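PDB 6FSF: GTPase-activating protein BEM3 from Saccharomyces cerevisiae S288C, which stimulates GTP hydrolysis by CDC42 and, less efficiently, by RHO1, and is represented here by its tandem PX and PH domains. Local coordinates for residues A[26-31]-A[36-41]; A[92-97]-A[202-207]; A[160-165]-A[178-183]. All coordinates share one frame; numbering follows the deposited sequence.

Contact 1. Residues A[26-31]-A[36-41]; sequences TLYRDN and SILIAI
Thr26 meets Ile37 through methyl and methylene groups, with CG2 of Thr26 4.1 Å from CG1 of Ile37 and the two side chains lying side by side and pointing the same way. The backbone of Thr26 also comes close, its CA lying 3.5 Å from Ser36 O in a CA-H...O contact. Its hydroxyl is used elsewhere, on Arg96. The chain turns a corner at Thr26; in keeping with this, the axes of the short strands 27-29 and 36-41 lie at 95°, and Leu27 points away from the partner strand. Between the two segments, pairing is one antiparallel hydrogen-bonded pair, Tyr28 with Ser36. Tyr28 N donates to Ser36 O over 3.2 Å, while the return bond from Ser36 N to Tyr28 O is short at 2.6 Å and lies in the carbonyl plane. Ser36 OG lies 3.0 Å from Tyr28 O and also hydrogen-bonds to Ser54 OG, so where its proton points is not settled. A chi1 of -179° swings the Tyr28 ring away from its own N and across Leu38. CD1 of Leu38 sits 4.2 Å from the centroid of the Tyr28 ring and 2° off the normal, a CH-pi contact over the middle of one face. Ser36 OG instead approaches the ring edge, in plane, 3.6 Å from CD1 of Tyr28. Asp30 lays CB beside Ser36 OG, while its OD1 takes the backbone N of Asp34 within the turn. The contact closes the hairpin of strands 19-29 and 35-43 in the PX-domain sheet. Its chemistry implies a polar grip centred on one carbonyl: Tyr28 O takes Ser36 N and has Ser36 OG within reach, while Leu38 packs against one face of the ring.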
loop_
_atom_site.group_PDB
_atom_site.type_symbol
_atom_site.label_atom_id
_atom_site.label_comp_id
_atom_site.label_asym_id
_atom_site.label_seq_id
_atom_site.Cartn_x
_atom_site.Cartn_y
_atom_site.Cartn_z
ATOM N N THR A 26 1.153 0.074 1.217
ATOM C CA THR A 26 1.875 0.356 2.452
ATOM C C THR A 26 3.382 0.221 2.252
ATOM O O THR A 26 4.127 0.075 3.226
ATOM C CB THR A 26 1.407 -0.560 3.585
ATOM O OG1 THR A 26 1.765 -1.917 3.292
ATOM C CG2 THR A 26 -0.107 -0.471 3.753
ATOM N N LEU A 27 3.842 0.262 0.998
ATOM C CA LEU A 27 5.260 0.215 0.659
ATOM C C LEU A 27 5.698 1.458 -0.106
ATOM O O LEU A 27 6.747 1.448 -0.757
ATOM C CB LEU A 27 5.577 -1.040 -0.155
ATOM C CG LEU A 27 5.229 -2.375 0.496
ATOM C CD1 LEU A 27 5.564 -3.514 -0.451
ATOM C CD2 LEU A 27 5.963 -2.531 1.816
ATOM N N TYR A 28 4.913 2.529 -0.036
ATOM C CA TYR A 28 5.202 3.743 -0.784
ATOM C C TYR A 28 6.331 4.528 -0.125
ATOM O O TYR A 28 6.371 4.684 1.096
ATOM C CB TYR A 28 3.946 4.611 -0.881
ATOM C CG TYR A 28 4.127 5.895 -1.660
ATOM C CD1 TYR A 28 4.327 7.106 -1.007
ATOM C CD2 TYR A 28 4.086 5.899 -3.049
ATOM C CE1 TYR A 28 4.489 8.283 -1.714
ATOM C CE2 TYR A 28 4.246 7.071 -3.767
ATOM C CZ TYR A 28 4.447 8.260 -3.095
ATOM O OH TYR A 28 4.608 9.427 -3.808
ATOM N N ARG A 29 7.249 5.022 -0.947
ATOM C CA ARG A 29 8.349 5.866 -0.494
ATOM C C ARG A 29 7.946 7.327 -0.659
ATOM O O ARG A 29 7.692 7.783 -1.781
ATOM C CB ARG A 29 9.630 5.567 -1.273
ATOM C CG ARG A 29 10.168 4.157 -1.073
ATOM C CD ARG A 29 11.654 4.183 -0.745
ATOM N NE ARG A 29 12.278 2.868 -0.877
ATOM C CZ ARG A 29 12.605 2.081 0.143
ATOM N NH1 ARG A 29 12.374 2.471 1.389
ATOM N NH2 ARG A 29 13.169 0.901 -0.085
ATOM N N ASP A 30 7.892 8.056 0.455
ATOM C CA ASP A 30 7.384 9.421 0.469
ATOM C C ASP A 30 8.521 10.406 0.179
ATOM O O ASP A 30 9.545 10.040 -0.403
ATOM C CB ASP A 30 6.683 9.700 1.805
ATOM C CG ASP A 30 7.566 9.402 3.011
ATOM O OD1 ASP A 30 8.787 9.210 2.838
ATOM O OD2 ASP A 30 7.031 9.366 4.141
ATOM N N ASN A 31 8.347 11.669 0.585
ATOM C CA ASN A 31 9.344 12.697 0.304
ATOM C C ASN A 31 10.667 12.409 1.008
ATOM O O ASN A 31 11.738 12.716 0.468
ATOM C CB ASN A 31 8.797 14.067 0.716
ATOM C CG ASN A 31 9.613 15.226 0.159
ATOM O OD1 ASN A 31 10.548 15.036 -0.617
ATOM N ND2 ASN A 31 9.243 16.442 0.550
ATOM N N SER A 36 5.737 4.242 3.590
ATOM C CA SER A 36 4.555 4.910 4.119
ATOM C C SER A 36 3.313 4.330 3.454
ATOM O O SER A 36 3.395 3.476 2.568
ATOM C CB SER A 36 4.640 6.424 3.926
ATOM O OG SER A 36 4.669 6.755 2.547
ATOM N N ILE A 37 2.155 4.823 3.881
ATOM C CA ILE A 37 0.857 4.297 3.479
ATOM C C ILE A 37 0.240 5.275 2.487
ATOM O O ILE A 37 -0.069 6.421 2.840
ATOM C CB ILE A 37 -0.056 4.076 4.694
ATOM C CG1 ILE A 37 0.597 3.095 5.671
ATOM C CG2 ILE A 37 -1.426 3.583 4.257
ATOM C CD1 ILE A 37 0.014 3.133 7.065
ATOM N N LEU A 38 0.062 4.828 1.244
ATOM C CA LEU A 38 -0.532 5.647 0.192
ATOM C C LEU A 38 -2.039 5.423 0.161
ATOM O O LEU A 38 -2.501 4.283 0.064
ATOM C CB LEU A 38 0.082 5.306 -1.168
ATOM C CG LEU A 38 -0.373 6.157 -2.355
ATOM C CD1 LEU A 38 0.113 7.590 -2.200
ATOM C CD2 LEU A 38 0.107 5.560 -3.671
ATOM N N ILE A 39 -2.801 6.512 0.238
ATOM C CA ILE A 39 -4.253 6.458 0.363
ATOM C C ILE A 39 -4.873 7.343 -0.707
ATOM O O ILE A 39 -4.451 8.491 -0.891
ATOM C CB ILE A 39 -4.718 6.903 1.763
ATOM C CG1 ILE A 39 -4.129 5.993 2.835
ATOM C CG2 ILE A 39 -6.239 6.926 1.838
ATOM C CD1 ILE A 39 -4.289 6.527 4.232
ATOM N N ALA A 40 -5.884 6.819 -1.397
ATOM C CA ALA A 40 -6.579 7.553 -2.441
ATOM C C ALA A 40 -7.954 7.983 -1.952
ATOM O O ALA A 40 -8.672 7.204 -1.319
ATOM C CB ALA A 40 -6.712 6.706 -3.707
ATOM N N ILE A 41 -8.313 9.229 -2.249
ATOM C CA ILE A 41 -9.622 9.784 -1.925
ATOM C C ILE A 41 -10.401 9.931 -3.224
ATOM O O ILE A 41 -9.902 10.523 -4.190
ATOM C CB ILE A 41 -9.499 11.131 -1.192
ATOM C CG1 ILE A 41 -8.860 10.930 0.182
ATOM C CG2 ILE A 41 -10.862 11.784 -1.043
ATOM C CD1 ILE A 41 -9.699 10.097 1.126
#

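Contact 2. Residues A[92-97]-A[202-207]; sequences KVDTRK and GTRNGF
Asp94 OD1 accepts the amide of Asn205, with ND2 2.8 Å away and an N-H...O angle of 155°. The oxygen uses its anti lone pair, on the side away from OD2, and lies only 6° out of the amide plane of Asn205, so the donor is well aimed even though the carboxylate and amide planes are turned well apart. OD2 takes a weak hydrogen bond from Asn98 ND2, one turn further along the helix. On Asp94, CG stands anti to the backbone N, which carries the carboxylate out from helix 90-107 toward the segment 202-207. The bond therefore bridges two domains: the helix belongs to the PX fold, and Asn205 immediately precedes strand 206-211 of the PH sheet. The backbone N of Asn205 is bonded to Asn195 OD1. Arg204 adds a looser element. Its extended chain crosses the aspartate obliquely, bringing CD to 4.1 Å from Asp94 CB. NE remains 4.1 Å from Asp94 OD2, beyond salt-bridge range; this distance and the near-perpendicular planes (78°) of guanidinium and carboxylate give no paired bonds, and any attraction between the charges would be a long-range one.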
loop_
_atom_site.group_PDB
_atom_site.type_symbol
_atom_site.label_atom_id
_atom_site.label_comp_id
_atom_site.label_asym_id
_atom_site.label_seq_id
_atom_site.Cartn_x
_atom_site.Cartn_y
_atom_site.Cartn_z
ATOM N N LYS A 92 2.046 -10.514 5.646
ATOM C CA LYS A 92 1.710 -9.407 6.536
ATOM C C LYS A 92 1.385 -8.143 5.748
ATOM O O LYS A 92 0.454 -7.406 6.099
ATOM C CB LYS A 92 2.858 -9.134 7.506
ATOM C CG LYS A 92 3.201 -10.278 8.446
ATOM C CD LYS A 92 4.231 -9.808 9.456
ATOM C CE LYS A 92 5.084 -10.947 9.972
ATOM N NZ LYS A 92 6.213 -10.423 10.790
ATOM N N VAL A 93 2.149 -7.876 4.688
ATOM C CA VAL A 93 1.902 -6.705 3.849
ATOM C C VAL A 93 0.505 -6.768 3.250
ATOM O O VAL A 93 -0.224 -5.768 3.214
ATOM C CB VAL A 93 2.981 -6.603 2.756
ATOM C CG1 VAL A 93 2.608 -5.552 1.723
ATOM C CG2 VAL A 93 4.330 -6.293 3.378
ATOM N N ASP A 94 0.111 -7.951 2.772
ATOM C CA ASP A 94 -1.227 -8.135 2.220
ATOM C C ASP A 94 -2.296 -7.897 3.278
ATOM O O ASP A 94 -3.322 -7.262 3.011
ATOM C CB ASP A 94 -1.360 -9.544 1.641
ATOM C CG ASP A 94 -2.704 -9.778 0.980
ATOM O OD1 ASP A 94 -2.739 -9.924 -0.259
ATOM O OD2 ASP A 94 -3.726 -9.810 1.695
ATOM N N THR A 95 -2.071 -8.400 4.492
ATOM C CA THR A 95 -3.105 -8.347 5.520
ATOM C C THR A 95 -3.310 -6.926 6.033
ATOM O O THR A 95 -4.446 -6.442 6.109
ATOM C CB THR A 95 -2.752 -9.293 6.669
ATOM O OG1 THR A 95 -2.645 -10.633 6.171
ATOM C CG2 THR A 95 -3.826 -9.251 7.737
ATOM N N ARG A 96 -2.217 -6.236 6.379
ATOM C CA ARG A 96 -2.334 -4.917 6.996
ATOM C C ARG A 96 -2.963 -3.902 6.050
ATOM O O ARG A 96 -3.566 -2.921 6.506
ATOM C CB ARG A 96 -0.961 -4.435 7.467
ATOM C CG ARG A 96 0.006 -4.057 6.349
ATOM C CD ARG A 96 1.435 -3.975 6.871
ATOM N NE ARG A 96 2.337 -3.298 5.945
ATOM C CZ ARG A 96 3.654 -3.217 6.112
ATOM N NH1 ARG A 96 4.226 -3.779 7.167
ATOM N NH2 ARG A 96 4.400 -2.577 5.219
ATOM N N LYS A 97 -2.842 -4.118 4.739
ATOM C CA LYS A 97 -3.493 -3.232 3.781
ATOM C C LYS A 97 -5.007 -3.406 3.812
ATOM O O LYS A 97 -5.754 -2.431 3.659
ATOM C CB LYS A 97 -2.939 -3.496 2.383
ATOM C CG LYS A 97 -3.523 -2.632 1.278
ATOM C CD LYS A 97 -2.810 -2.921 -0.031
ATOM C CE LYS A 97 -3.549 -2.333 -1.216
ATOM N NZ LYS A 97 -4.938 -2.857 -1.309
ATOM N N GLY A 202 6.646 -16.834 4.265
ATOM C CA GLY A 202 5.475 -15.979 4.223
ATOM C C GLY A 202 5.101 -15.538 2.827
ATOM O O GLY A 202 4.520 -14.458 2.659
ATOM N N THR A 203 5.427 -16.348 1.819
ATOM C CA THR A 203 5.145 -15.990 0.438
ATOM C C THR A 203 3.645 -15.851 0.214
ATOM O O THR A 203 2.847 -16.652 0.710
ATOM C CB THR A 203 5.730 -17.046 -0.499
ATOM O OG1 THR A 203 7.145 -17.136 -0.298
ATOM C CG2 THR A 203 5.466 -16.677 -1.955
ATOM N N ARG A 204 3.267 -14.813 -0.530
ATOM C CA ARG A 204 1.871 -14.570 -0.851
ATOM C C ARG A 204 1.810 -13.664 -2.069
ATOM O O ARG A 204 2.612 -12.736 -2.195
ATOM C CB ARG A 204 1.124 -13.946 0.330
ATOM C CG ARG A 204 -0.370 -13.851 0.132
ATOM C CD ARG A 204 -1.079 -13.645 1.455
ATOM N NE ARG A 204 -2.527 -13.733 1.307
ATOM C CZ ARG A 204 -3.187 -14.871 1.122
ATOM N NH1 ARG A 204 -2.524 -16.019 1.053
ATOM N NH2 ARG A 204 -4.507 -14.862 1.001
ATOM N N ASN A 205 0.854 -13.943 -2.959
ATOM C CA ASN A 205 0.738 -13.234 -4.234
ATOM C C ASN A 205 2.059 -13.283 -4.995
ATOM O O ASN A 205 2.468 -12.314 -5.637
ATOM C CB ASN A 205 0.292 -11.785 -4.023
ATOM C CG ASN A 205 -0.959 -11.676 -3.179
ATOM O OD1 ASN A 205 -1.872 -12.496 -3.287
ATOM N ND2 ASN A 205 -1.008 -10.660 -2.330
ATOM N N GLY A 206 2.738 -14.425 -4.916
ATOM C CA GLY A 206 4.096 -14.512 -5.408
ATOM C C GLY A 206 4.287 -15.347 -6.657
ATOM O O GLY A 206 3.437 -16.168 -7.014
ATOM N N PHE A 207 5.417 -15.131 -7.326
ATOM C CA PHE A 207 5.793 -15.896 -8.503
ATOM C C PHE A 207 7.312 -15.948 -8.582
ATOM O O PHE A 207 8.014 -15.156 -7.947
ATOM C CB PHE A 207 5.195 -15.300 -9.784
ATOM C CG PHE A 207 5.334 -13.807 -9.882
ATOM C CD1 PHE A 207 4.292 -12.976 -9.502
ATOM C CD2 PHE A 207 6.501 -13.235 -10.358
ATOM C CE1 PHE A 207 4.415 -11.602 -9.592
ATOM C CE2 PHE A 207 6.631 -11.863 -10.452
ATOM C CZ PHE A 207 5.586 -11.045 -10.068
#

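Contact 3. Residues A[160-165]-A[178-183]; sequences RVRYGI and QLTETI
The Arg162 guanidinium is covered on opposite faces by different groups. Thr180 OG1 lies over one face, 3.3 Å from NH1 of Arg162 but at too poor an angle for a hydrogen bond, and Arg160 CG sits 3.9 Å above the other face, offset toward the rim. At the edge comes the Glu181 carboxylate, whose plane is within 24° of the guanidinium. NH1 of Arg162 donates to OE2 of Glu181 over 3.2 Å in a salt bridge that uses the syn lone pair; OE2 is tilted from the guanidinium plane, whereas OE1, 3.3 Å from the same NH1, lies in it. NH1 thus faces both oxygens of the carboxylate. The Arg162 chain is bent at chi2 and chi3, which also lets NE make a weak bond back to Val161 O. Thr180 OG1 and Glu181 OE2 are modelled 2.4 Å apart, a separation so short that the bond it suggests is doubtful.

Strands 160-167 and 179-184 are not neighbours: strand 170-174 runs between them in the PH sheet, and the nearest CA atoms, those of Arg162 and Thr180, are 9.0 Å apart. The link is therefore made by side chains alone. Thr180 and Glu181 both face Leu173, a classic beta bulge, and this irregularity turns two consecutive side chains toward the arginine. Arg160 contributes at longer range, its NH2 4.6 Å from Glu181 OE1, and Asp175 forms a long, weak ion pair with Arg162 NH2. Arg160 and Arg162 are consistent with the basic second-strand residues of many phosphoinositide-binding PH domains, without binding being claimed for them. Chemically, one arginine pairs with Glu181 and a second lies nearby, which would probably favour its ionised form and offset part of the positive charge on this side of the sheet.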
loop_
_atom_site.group_PDB
_atom_site.type_symbol
_atom_site.label_atom_id
_atom_site.label_comp_id
_atom_site.label_asym_id
_atom_site.label_seq_id
_atom_site.Cartn_x
_atom_site.Cartn_y
_atom_site.Cartn_z
ATOM N N ARG A 160 12.868 -7.792 0.619
ATOM C CA ARG A 160 13.290 -6.407 0.470
ATOM C C ARG A 160 12.370 -5.707 -0.523
ATOM O O ARG A 160 11.940 -6.306 -1.512
ATOM C CB ARG A 160 14.748 -6.312 0.002
ATOM C CG ARG A 160 15.061 -7.180 -1.213
ATOM C CD ARG A 160 16.510 -7.039 -1.658
ATOM N NE ARG A 160 17.457 -7.489 -0.645
ATOM C CZ ARG A 160 18.774 -7.340 -0.743
ATOM N NH1 ARG A 160 19.571 -7.778 0.223
ATOM N NH2 ARG A 160 19.296 -6.747 -1.809
ATOM N N VAL A 161 12.076 -4.438 -0.253
ATOM C CA VAL A 161 11.190 -3.650 -1.103
ATOM C C VAL A 161 11.932 -3.248 -2.370
ATOM O O VAL A 161 13.052 -2.726 -2.311
ATOM C CB VAL A 161 10.672 -2.414 -0.348
ATOM C CG1 VAL A 161 9.749 -1.594 -1.236
ATOM C CG2 VAL A 161 9.967 -2.835 0.934
ATOM N N ARG A 162 11.308 -3.487 -3.520
ATOM C CA ARG A 162 11.849 -3.089 -4.809
ATOM C C ARG A 162 10.767 -2.387 -5.611
ATOM O O ARG A 162 9.574 -2.641 -5.430
ATOM C CB ARG A 162 12.376 -4.293 -5.603
ATOM C CG ARG A 162 13.670 -4.876 -5.071
ATOM C CD ARG A 162 14.823 -3.912 -5.285
ATOM N NE ARG A 162 15.478 -3.559 -4.031
ATOM C CZ ARG A 162 16.533 -4.196 -3.538
ATOM N NH1 ARG A 162 17.055 -5.223 -4.194
ATOM N NH2 ARG A 162 17.066 -3.808 -2.386
ATOM N N TYR A 163 11.189 -1.495 -6.499
ATOM C CA TYR A 163 10.292 -0.861 -7.455
ATOM C C TYR A 163 10.609 -1.412 -8.839
ATOM O O TYR A 163 11.733 -1.261 -9.325
ATOM C CB TYR A 163 10.429 0.660 -7.427
ATOM C CG TYR A 163 9.556 1.351 -8.444
ATOM C CD1 TYR A 163 10.103 2.205 -9.389
ATOM C CD2 TYR A 163 8.184 1.131 -8.471
ATOM C CE1 TYR A 163 9.308 2.836 -10.324
ATOM C CE2 TYR A 163 7.380 1.755 -9.406
ATOM C CZ TYR A 163 7.947 2.606 -10.331
ATOM O OH TYR A 163 7.156 3.234 -11.267
ATOM N N GLY A 164 9.625 -2.055 -9.457
ATOM C CA GLY A 164 9.817 -2.726 -10.733
ATOM C C GLY A 164 9.316 -1.891 -11.896
ATOM O O GLY A 164 8.246 -1.286 -11.829
ATOM N N ILE A 165 10.109 -1.862 -12.966
ATOM C CA ILE A 165 9.740 -1.213 -14.220
ATOM C C ILE A 165 9.922 -2.224 -15.342
ATOM O O ILE A 165 11.024 -2.753 -15.531
ATOM C CB ILE A 165 10.577 0.048 -14.498
ATOM C CG1 ILE A 165 10.294 1.125 -13.455
ATOM C CG2 ILE A 165 10.277 0.586 -15.892
ATOM C CD1 ILE A 165 8.980 1.857 -13.668
ATOM N N GLN A 178 17.904 3.227 -7.364
ATOM C CA GLN A 178 19.224 2.764 -7.784
ATOM C C GLN A 178 19.066 1.380 -8.392
ATOM O O GLN A 178 18.561 0.470 -7.727
ATOM C CB GLN A 178 20.213 2.726 -6.613
ATOM C CG GLN A 178 20.757 4.083 -6.190
ATOM C CD GLN A 178 21.674 3.983 -4.987
ATOM O OE1 GLN A 178 21.762 2.933 -4.349
ATOM N NE2 GLN A 178 22.366 5.073 -4.673
ATOM N N LEU A 179 19.488 1.224 -9.645
ATOM C CA LEU A 179 19.410 -0.073 -10.304
ATOM C C LEU A 179 20.200 -1.117 -9.528
ATOM O O LEU A 179 21.428 -1.038 -9.432
ATOM C CB LEU A 179 19.929 0.025 -11.742
ATOM C CG LEU A 179 18.884 0.156 -12.859
ATOM C CD1 LEU A 179 19.556 0.391 -14.204
ATOM C CD2 LEU A 179 17.972 -1.065 -12.914
ATOM N N THR A 180 19.484 -2.090 -8.958
ATOM C CA THR A 180 20.103 -3.214 -8.272
ATOM C C THR A 180 19.883 -4.551 -8.969
ATOM O O THR A 180 20.629 -5.497 -8.694
ATOM C CB THR A 180 19.590 -3.321 -6.826
ATOM O OG1 THR A 180 18.179 -3.566 -6.829
ATOM C CG2 THR A 180 19.873 -2.037 -6.060
ATOM N N GLU A 181 18.902 -4.655 -9.865
ATOM C CA GLU A 181 18.628 -5.886 -10.596
ATOM C C GLU A 181 18.074 -5.536 -11.973
ATOM O O GLU A 181 17.320 -4.572 -12.118
ATOM C CB GLU A 181 17.631 -6.782 -9.846
ATOM C CG GLU A 181 18.191 -7.540 -8.641
ATOM C CD GLU A 181 17.999 -6.802 -7.325
ATOM O OE1 GLU A 181 18.503 -7.289 -6.288
ATOM O OE2 GLU A 181 17.344 -5.738 -7.322
ATOM N N THR A 182 18.446 -6.333 -12.977
ATOM C CA THR A 182 17.972 -6.154 -14.347
ATOM C C THR A 182 17.765 -7.533 -14.957
ATOM O O THR A 182 18.661 -8.380 -14.888
ATOM C CB THR A 182 18.968 -5.327 -15.178
ATOM O OG1 THR A 182 19.349 -4.155 -14.443
ATOM C CG2 THR A 182 18.350 -4.886 -16.495
ATOM N N ILE A 183 16.592 -7.761 -15.550
ATOM C CA ILE A 183 16.145 -9.106 -15.898
ATOM C C ILE A 183 15.655 -9.163 -17.339
ATOM O O ILE A 183 14.889 -8.303 -17.786
ATOM C CB ILE A 183 15.051 -9.590 -14.925
ATOM C CG1 ILE A 183 15.704 -9.999 -13.617
ATOM C CG2 ILE A 183 14.285 -10.768 -15.503
ATOM C CD1 ILE A 183 16.967 -10.833 -13.845
#

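Contact 1 belongs to the PX domain and contact 3 to the PH domain, while contact 2 spans the two. The centres of contacts 1 and 2 are about 17 Å apart, yet they touch: Thr26 OG1 is 3.0 Å from Arg96 NE in a probable hydrogen bond, which ties the corner of the PX hairpin to the helix carrying Asp94. Contact 1 also meets contact 3 by packing, with CD2 of Leu27 4.1 Å from CG2 of Val161, another crossing between the domains. Contacts 2 and 3 both reach the PH sheet but do not touch, their nearest atoms being about 7 Å apart.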